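Local coordinates for cytoplasmic protein (Cryptococcus neoformans var. grubii serotype A, PDB 7LPO), which probably hydrolyses steryl beta-glucosides, as a sterylglucosidase of glycoside hydrolase family 5, at residues Leu36-Lys48 against Leu91-Thr104. Numbering follows the deposited sequence.
Sequences LVLRGVNLSGSAK and LKAWGYNLLRYVFT
The Tyr-96 ring takes the backbone of Gly-40 over one face, while Val-41 meets it obliquely, CG1 lying 3.6 Å from CE2. The Arg-100 guanidinium is met at its edge by Asn-42, whose OD1 lies near its plane. NH1 of Arg-100 donates to that OD1 at 2.6 Å, with an angle of 160° at the hydrogen. The amide is turned 75° from the guanidinium. The Arg-100 chain is extended from CG to NE and runs alongside Asn-42; its CB, CG and CD pass close to the same OD1.

Asn-97 clasps the Arg-39 backbone at both its N and O. Its CG sits between the backbone N and the carbonyl carbon (chi1 54°), which turns the amide back to Arg-39. OD1 accepts from Arg-39 N at 2.9 Å, in the carbonyl plane, and Asn-97 N donates to Arg-39 O at 2.9 Å.

Beyond this, strands 39-43 and 98-104 run parallel. Leu-43 N bonds to Arg-100 O at 3.0 Å. On the face that carries Val-41 and Leu-99, Val-41 CG2 touches Leu-99 CD2 (3.8 Å) and Leu-91 CD1 (4.0 Å), joining helix 83-93 to strand 39-43. Where strand 39-43 ends, water 1 donates to Leu-43 O and Val-102 O.

These are neighbouring parallel strands of the family's TIM barrel. Asp-267 at NE and Glu-521 at NH1 form salt bridges with Arg-100. Together with the in-plane Asn-42 OD1 they grip the buried guanidinium and probably fix its rotation.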
ATOM      1  N   LEU A  36     -19.815   8.636   6.629  1.00 20.41           N
ATOM      2  CA  LEU A  36     -19.564   7.306   6.093  1.00 20.52           C
ATOM      3  C   LEU A  36     -18.214   6.785   6.565  1.00 20.80           C
ATOM      4  O   LEU A  36     -17.249   7.547   6.688  1.00 21.86           O
ATOM      5  CB  LEU A  36     -19.591   7.321   4.566  1.00 21.14           C
ATOM      6  CG  LEU A  36     -20.849   7.893   3.916  1.00 23.09           C
ATOM      7  CD1 LEU A  36     -20.693   7.950   2.409  1.00 21.62           C
ATOM      8  CD2 LEU A  36     -22.079   7.083   4.302  1.00 25.90           C
ATOM      9  N   VAL A  37     -18.154   5.479   6.826  1.00 18.07           N
ATOM     10  CA  VAL A  37     -16.904   4.787   7.117  1.00 16.80           C
ATOM     11  C   VAL A  37     -16.692   3.748   6.028  1.00 17.98           C
ATOM     12  O   VAL A  37     -17.555   2.886   5.810  1.00 18.15           O
ATOM     13  CB  VAL A  37     -16.906   4.131   8.505  1.00 18.95           C
ATOM     14  CG1 VAL A  37     -15.622   3.298   8.699  1.00 20.37           C
ATOM     15  CG2 VAL A  37     -17.038   5.181   9.602  1.00 14.36           C
ATOM     16  N   LEU A  38     -15.552   3.833   5.341  1.00 18.02           N
ATOM     17  CA  LEU A  38     -15.230   2.942   4.236  1.00 19.96           C
ATOM     18  C   LEU A  38     -14.156   1.964   4.686  1.00 18.20           C
ATOM     19  O   LEU A  38     -13.059   2.375   5.081  1.00 18.10           O
ATOM     20  CB  LEU A  38     -14.758   3.721   3.009  1.00 22.51           C
ATOM     21  CG  LEU A  38     -15.785   4.679   2.406  1.00 22.09           C
ATOM     22  CD1 LEU A  38     -15.104   5.485   1.295  1.00 21.56           C
ATOM     23  CD2 LEU A  38     -17.004   3.939   1.875  1.00 21.27           C
ATOM     24  N   ARG A  39     -14.466   0.675   4.596  1.00 14.44           N
ATOM     25  CA  ARG A  39     -13.571  -0.375   5.042  1.00 13.92           C
ATOM     26  C   ARG A  39     -13.589  -1.509   4.037  1.00 13.92           C
ATOM     27  O   ARG A  39     -14.650  -1.911   3.549  1.00 13.91           O
ATOM     28  CB  ARG A  39     -13.965  -0.882   6.431  1.00 13.93           C
ATOM     29  CG  ARG A  39     -13.513   0.074   7.517  1.00 16.08           C
ATOM     30  CD  ARG A  39     -13.960  -0.353   8.914  1.00 17.04           C
ATOM     31  NE  ARG A  39     -13.474   0.629   9.872  1.00 16.33           N
ATOM     32  CZ  ARG A  39     -13.522   0.503  11.191  1.00 17.16           C
ATOM     33  NH1 ARG A  39     -14.046  -0.583  11.741  1.00 16.08           N
ATOM     34  NH2 ARG A  39     -13.028   1.477  11.955  1.00 17.55           N
ATOM     35  N   GLY A  40     -12.404  -2.024   3.741  1.00 15.83           N
ATOM     36  CA  GLY A  40     -12.293  -3.077   2.767  1.00 14.87           C
ATOM     37  C   GLY A  40     -10.886  -3.616   2.669  1.00 18.52           C
ATOM     38  O   GLY A  40     -10.175  -3.681   3.677  1.00 17.30           O
ATOM     39  N   VAL A  41     -10.477  -3.995   1.455  1.00 13.97           N
ATOM     40  CA  VAL A  41      -9.220  -4.694   1.229  1.00 13.99           C
ATOM     41  C   VAL A  41      -8.548  -4.137  -0.016  1.00 13.99           C
ATOM     42  O   VAL A  41      -9.183  -3.517  -0.875  1.00 13.97           O
ATOM     43  CB  VAL A  41      -9.434  -6.214   1.069  1.00 14.01           C
ATOM     44  CG1 VAL A  41     -10.191  -6.757   2.251  1.00 14.01           C
ATOM     45  CG2 VAL A  41     -10.225  -6.506  -0.228  1.00 14.59           C
ATOM     46  N   ASN A  42      -7.238  -4.353  -0.090  1.00 17.37           N
ATOM     47  CA  ASN A  42      -6.501  -4.163  -1.331  1.00 14.86           C
ATOM     48  C   ASN A  42      -6.708  -5.387  -2.210  1.00 17.25           C
ATOM     49  O   ASN A  42      -6.509  -6.521  -1.763  1.00 14.89           O
ATOM     50  CB  ASN A  42      -5.015  -3.965  -1.052  1.00 15.06           C
ATOM     51  CG  ASN A  42      -4.707  -2.594  -0.487  1.00 16.83           C
ATOM     52  OD1 ASN A  42      -4.229  -1.706  -1.200  1.00 19.35           O
ATOM     53  ND2 ASN A  42      -4.998  -2.408   0.794  1.00 16.30           N
ATOM     54  N   LEU A  43      -7.093  -5.152  -3.463  1.00 17.48           N
ATOM     55  CA  LEU A  43      -7.379  -6.198  -4.441  1.00 17.12           C
ATOM     56  C   LEU A  43      -6.650  -5.818  -5.728  1.00 16.89           C
ATOM     57  O   LEU A  43      -7.144  -4.977  -6.488  1.00 18.65           O
ATOM     58  CB  LEU A  43      -8.884  -6.317  -4.658  1.00 17.77           C
ATOM     59  CG  LEU A  43      -9.413  -7.416  -5.578  1.00 19.12           C
ATOM     60  CD1 LEU A  43      -9.563  -8.718  -4.828  1.00 18.33           C
ATOM     61  CD2 LEU A  43     -10.750  -6.977  -6.183  1.00 18.81           C
ATOM     62  N   SER A  44      -5.482  -6.407  -5.988  1.00 16.13           N
ATOM     63  CA  SER A  44      -4.862  -7.443  -5.179  1.00 16.18           C
ATOM     64  C   SER A  44      -3.352  -7.453  -5.431  1.00 17.86           C
ATOM     65  O   SER A  44      -2.886  -7.060  -6.498  1.00 21.19           O
ATOM     66  CB  SER A  44      -5.452  -8.811  -5.519  1.00 19.23           C
ATOM     67  OG  SER A  44      -4.646  -9.861  -5.002  1.00 21.94           O
ATOM     68  N   GLY A  45      -2.589  -7.936  -4.461  1.00 14.16           N
ATOM     69  CA  GLY A  45      -1.176  -8.183  -4.674  1.00 14.20           C
ATOM     70  C   GLY A  45      -0.867  -9.067  -5.870  1.00 14.22           C
ATOM     71  O   GLY A  45       0.232  -8.999  -6.429  1.00 14.25           O
ATOM     72  N   SER A  46      -1.820  -9.916  -6.264  1.00 16.09           N
ATOM     73  CA  SER A  46      -1.584 -10.817  -7.383  1.00 19.30           C
ATOM     74  C   SER A  46      -1.444 -10.072  -8.704  1.00 18.12           C
ATOM     75  O   SER A  46      -0.915 -10.643  -9.661  1.00 19.49           O
ATOM     76  CB  SER A  46      -2.715 -11.840  -7.495  1.00 24.05           C
ATOM     77  OG  SER A  46      -3.956 -11.183  -7.677  1.00 28.81           O
ATOM     78  N   ALA A  47      -1.912  -8.826  -8.784  1.00 18.41           N
ATOM     79  CA  ALA A  47      -1.742  -8.019  -9.980  1.00 14.19           C
ATOM     80  C   ALA A  47      -0.345  -7.429 -10.096  1.00 15.05           C
ATOM     81  O   ALA A  47      -0.083  -6.672 -11.036  1.00 16.05           O
ATOM     82  CB  ALA A  47      -2.774  -6.900 -10.014  1.00 14.14           C
ATOM     83  N   LYS A  48       0.566  -7.776  -9.193  1.00 18.72           N
ATOM     84  CA  LYS A  48       1.923  -7.251  -9.276  1.00 19.03           C
ATOM     85  C   LYS A  48       2.765  -7.914 -10.365  1.00 18.86           C
ATOM     86  O   LYS A  48       3.801  -7.363 -10.759  1.00 19.07           O
ATOM     87  CB  LYS A  48       2.638  -7.443  -7.944  1.00 19.62           C
ATOM     88  CG  LYS A  48       2.219  -6.518  -6.843  1.00 21.21           C
ATOM     89  CD  LYS A  48       3.002  -6.873  -5.574  1.00 21.84           C
ATOM     90  CE  LYS A  48       2.673  -5.956  -4.437  1.00 23.79           C
ATOM     91  NZ  LYS A  48       3.513  -6.269  -3.247  1.00 25.47           N
ATOM     92  N   LEU A  91     -16.166 -10.916   0.101  1.00 14.16           N
ATOM     93  CA  LEU A  91     -15.755  -9.630   0.647  1.00 16.21           C
ATOM     94  C   LEU A  91     -16.963  -8.818   1.101  1.00 16.14           C
ATOM     95  O   LEU A  91     -16.937  -8.193   2.168  1.00 14.12           O
ATOM     96  CB  LEU A  91     -14.946  -8.862  -0.393  1.00 17.73           C
ATOM     97  CG  LEU A  91     -13.650  -9.528  -0.846  1.00 18.87           C
ATOM     98  CD1 LEU A  91     -12.985  -8.762  -1.988  1.00 19.91           C
ATOM     99  CD2 LEU A  91     -12.678  -9.661   0.331  1.00 16.94           C
ATOM    100  N   LYS A  92     -18.043  -8.835   0.319  1.00 18.56           N
ATOM    101  CA  LYS A  92     -19.232  -8.085   0.718  1.00 21.87           C
ATOM    102  C   LYS A  92     -19.877  -8.689   1.961  1.00 19.14           C
ATOM    103  O   LYS A  92     -20.314  -7.959   2.860  1.00 19.11           O
ATOM    104  CB  LYS A  92     -20.239  -8.036  -0.433  1.00 26.95           C
ATOM    105  CG  LYS A  92     -21.170  -6.826  -0.375  1.00 30.53           C
ATOM    106  CD  LYS A  92     -20.440  -5.572  -0.842  1.00 36.27           C
ATOM    107  CE  LYS A  92     -21.317  -4.332  -0.762  1.00 40.53           C
ATOM    108  NZ  LYS A  92     -20.929  -3.446   0.373  1.00 43.15           N
ATOM    109  N   ALA A  93     -19.938 -10.022   2.033  1.00 17.13           N
ATOM    110  CA  ALA A  93     -20.521 -10.692   3.192  1.00 18.02           C
ATOM    111  C   ALA A  93     -19.728 -10.430   4.468  1.00 16.35           C
ATOM    112  O   ALA A  93     -20.288 -10.529   5.565  1.00 15.92           O
ATOM    113  CB  ALA A  93     -20.615 -12.200   2.930  1.00 19.32           C
ATOM    114  N   TRP A  94     -18.437 -10.115   4.345  1.00 17.58           N
ATOM    115  CA  TRP A  94     -17.606  -9.736   5.477  1.00 14.16           C
ATOM    116  C   TRP A  94     -17.815  -8.289   5.885  1.00 17.01           C
ATOM    117  O   TRP A  94     -17.130  -7.814   6.801  1.00 17.84           O
ATOM    118  CB  TRP A  94     -16.128  -9.960   5.154  1.00 14.79           C
ATOM    119  CG  TRP A  94     -15.669 -11.390   5.212  1.00 14.20           C
ATOM    120  CD1 TRP A  94     -16.253 -12.419   5.902  1.00 15.02           C
ATOM    121  CD2 TRP A  94     -14.518 -11.942   4.567  1.00 14.21           C
ATOM    122  NE1 TRP A  94     -15.528 -13.581   5.720  1.00 16.03           N
ATOM    123  CE2 TRP A  94     -14.466 -13.312   4.898  1.00 15.65           C
ATOM    124  CE3 TRP A  94     -13.518 -11.410   3.745  1.00 16.92           C
ATOM    125  CZ2 TRP A  94     -13.465 -14.153   4.427  1.00 15.65           C
ATOM    126  CZ3 TRP A  94     -12.521 -12.260   3.267  1.00 14.73           C
ATOM    127  CH2 TRP A  94     -12.502 -13.608   3.618  1.00 15.63           C
ATOM    128  N   GLY A  95     -18.745  -7.586   5.239  1.00 14.21           N
ATOM    129  CA  GLY A  95     -19.073  -6.222   5.592  1.00 13.95           C
ATOM    130  C   GLY A  95     -18.296  -5.158   4.850  1.00 13.93           C
ATOM    131  O   GLY A  95     -18.526  -3.968   5.088  1.00 15.10           O
ATOM    132  N   TYR A  96     -17.398  -5.537   3.949  1.00 15.93           N
ATOM    133  CA  TYR A  96     -16.566  -4.557   3.264  1.00 17.62           C
ATOM    134  C   TYR A  96     -17.353  -3.816   2.192  1.00 19.28           C
ATOM    135  O   TYR A  96     -18.215  -4.390   1.524  1.00 21.50           O
ATOM    136  CB  TYR A  96     -15.352  -5.246   2.654  1.00 18.92           C
ATOM    137  CG  TYR A  96     -14.448  -5.865   3.701  1.00 18.63           C
ATOM    138  CD1 TYR A  96     -14.290  -5.270   4.946  1.00 19.01           C
ATOM    139  CD2 TYR A  96     -13.750  -7.033   3.443  1.00 16.14           C
ATOM    140  CE1 TYR A  96     -13.474  -5.824   5.904  1.00 20.05           C
ATOM    141  CE2 TYR A  96     -12.927  -7.592   4.401  1.00 17.54           C
ATOM    142  CZ  TYR A  96     -12.798  -6.988   5.627  1.00 19.43           C
ATOM    143  OH  TYR A  96     -11.988  -7.547   6.586  1.00 23.37           O
ATOM    144  N   ASN A  97     -17.075  -2.517   2.062  1.00 18.53           N
ATOM    145  CA  ASN A  97     -17.674  -1.687   1.023  1.00 19.69           C
ATOM    146  C   ASN A  97     -16.623  -0.925   0.224  1.00 18.27           C
ATOM    147  O   ASN A  97     -16.972   0.009  -0.512  1.00 16.99           O
ATOM    148  CB  ASN A  97     -18.674  -0.702   1.634  1.00 24.14           C
ATOM    149  CG  ASN A  97     -18.064   0.130   2.757  1.00 29.38           C
ATOM    150  OD1 ASN A  97     -16.858   0.069   3.005  1.00 31.68           O
ATOM    151  ND2 ASN A  97     -18.895   0.913   3.439  1.00 30.95           N
ATOM    152  N   LEU A  98     -15.351  -1.295   0.346  1.00 17.49           N
ATOM    153  CA  LEU A  98     -14.259  -0.537  -0.244  1.00 16.57           C
ATOM    154  C   LEU A  98     -13.223  -1.489  -0.816  1.00 16.96           C
ATOM    155  O   LEU A  98     -12.944  -2.546  -0.243  1.00 14.01           O
ATOM    156  CB  LEU A  98     -13.599   0.378   0.795  1.00 18.60           C
ATOM    157  CG  LEU A  98     -12.331   1.132   0.393  1.00 20.48           C
ATOM    158  CD1 LEU A  98     -12.679   2.319  -0.469  1.00 13.99           C
ATOM    159  CD2 LEU A  98     -11.575   1.574   1.641  1.00 19.92           C
ATOM    160  N   LEU A  99     -12.662  -1.102  -1.954  1.00 14.57           N
ATOM    161  CA  LEU A  99     -11.580  -1.835  -2.592  1.00 15.78           C
ATOM    162  C   LEU A  99     -10.546  -0.820  -3.042  1.00 16.49           C
ATOM    163  O   LEU A  99     -10.904   0.167  -3.685  1.00 18.24           O
ATOM    164  CB  LEU A  99     -12.067  -2.649  -3.795  1.00 16.26           C
ATOM    165  CG  LEU A  99     -13.119  -3.720  -3.537  1.00 18.62           C
ATOM    166  CD1 LEU A  99     -13.680  -4.197  -4.863  1.00 21.44           C
ATOM    167  CD2 LEU A  99     -12.548  -4.870  -2.746  1.00 17.67           C
ATOM    168  N   ARG A 100      -9.287  -1.037  -2.660  1.00 15.97           N
ATOM    169  CA  ARG A 100      -8.158  -0.314  -3.228  1.00 14.37           C
ATOM    170  C   ARG A 100      -7.656  -1.169  -4.381  1.00 15.24           C
ATOM    171  O   ARG A 100      -7.174  -2.287  -4.165  1.00 15.59           O
ATOM    172  CB  ARG A 100      -7.077  -0.075  -2.181  1.00 14.66           C
ATOM    173  CG  ARG A 100      -5.901   0.743  -2.699  1.00 16.41           C
ATOM    174  CD  ARG A 100      -5.105   1.267  -1.540  1.00 17.00           C
ATOM    175  NE  ARG A 100      -3.893   1.978  -1.930  1.00 16.80           N
ATOM    176  CZ  ARG A 100      -2.677   1.443  -1.933  1.00 17.07           C
ATOM    177  NH1 ARG A 100      -2.493   0.166  -1.598  1.00 15.86           N
ATOM    178  NH2 ARG A 100      -1.638   2.190  -2.272  1.00 20.02           N
ATOM    179  N   TYR A 101      -7.823  -0.676  -5.607  1.00 14.77           N
ATOM    180  CA  TYR A 101      -7.606  -1.496  -6.790  1.00 15.75           C
ATOM    181  C   TYR A 101      -6.176  -1.336  -7.286  1.00 15.30           C
ATOM    182  O   TYR A 101      -5.767  -0.238  -7.666  1.00 18.24           O
ATOM    183  CB  TYR A 101      -8.598  -1.141  -7.899  1.00 18.14           C
ATOM    184  CG  TYR A 101      -8.476  -2.105  -9.047  1.00 18.95           C
ATOM    185  CD1 TYR A 101      -7.516  -1.919 -10.034  1.00 18.79           C
ATOM    186  CD2 TYR A 101      -9.281  -3.240  -9.115  1.00 21.74           C
ATOM    187  CE1 TYR A 101      -7.376  -2.826 -11.077  1.00 19.40           C
ATOM    188  CE2 TYR A 101      -9.149  -4.149 -10.160  1.00 22.63           C
ATOM    189  CZ  TYR A 101      -8.197  -3.931 -11.135  1.00 22.56           C
ATOM    190  OH  TYR A 101      -8.052  -4.836 -12.167  1.00 23.32           O
ATOM    191  N   VAL A 102      -5.446  -2.442  -7.328  1.00 17.19           N
ATOM    192  CA  VAL A 102      -4.017  -2.441  -7.622  1.00 16.16           C
ATOM    193  C   VAL A 102      -3.794  -2.677  -9.112  1.00 14.71           C
ATOM    194  O   VAL A 102      -4.291  -3.657  -9.676  1.00 16.23           O
ATOM    195  CB  VAL A 102      -3.298  -3.516  -6.789  1.00 17.39           C
ATOM    196  CG1 VAL A 102      -1.833  -3.592  -7.160  1.00 22.13           C
ATOM    197  CG2 VAL A 102      -3.467  -3.255  -5.299  1.00 16.95           C
ATOM    198  N   PHE A 103      -3.039  -1.778  -9.747  1.00 14.68           N
ATOM    199  CA  PHE A 103      -2.549  -1.972 -11.104  1.00 14.70           C
ATOM    200  C   PHE A 103      -1.128  -1.430 -11.176  1.00 16.06           C
ATOM    201  O   PHE A 103      -0.721  -0.589 -10.373  1.00 14.73           O
ATOM    202  CB  PHE A 103      -3.445  -1.293 -12.157  1.00 14.68           C
ATOM    203  CG  PHE A 103      -3.408   0.200 -12.114  1.00 15.05           C
ATOM    204  CD1 PHE A 103      -4.224   0.899 -11.238  1.00 17.20           C
ATOM    205  CD2 PHE A 103      -2.558   0.908 -12.934  1.00 16.15           C
ATOM    206  CE1 PHE A 103      -4.197   2.273 -11.181  1.00 17.45           C
ATOM    207  CE2 PHE A 103      -2.524   2.289 -12.888  1.00 17.38           C
ATOM    208  CZ  PHE A 103      -3.346   2.973 -12.009  1.00 17.95           C
ATOM    209  N   THR A 104      -0.356  -1.927 -12.135  1.00 15.14           N
ATOM    210  CA  THR A 104       1.023  -1.490 -12.271  1.00 14.77           C
ATOM    211  C   THR A 104       1.235  -0.794 -13.605  1.00 14.77           C
ATOM    212  O   THR A 104       0.561  -1.077 -14.598  1.00 16.12           O
ATOM    213  CB  THR A 104       2.012  -2.654 -12.139  1.00 16.26           C
ATOM    214  OG1 THR A 104       1.814  -3.578 -13.218  1.00 16.30           O
ATOM    215  CG2 THR A 104       1.811  -3.344 -10.778  1.00 16.63           C
TER
HETATM  216  O   HOH W   1      -5.685  -5.650  -8.827  1.00 17.81           O
HETATM  217  O   HOH W   2      -1.301  -4.740 -12.757  1.00 19.09           O
HETATM  218  O   HOH W   3       4.697  -5.113 -12.004  1.00 14.34           O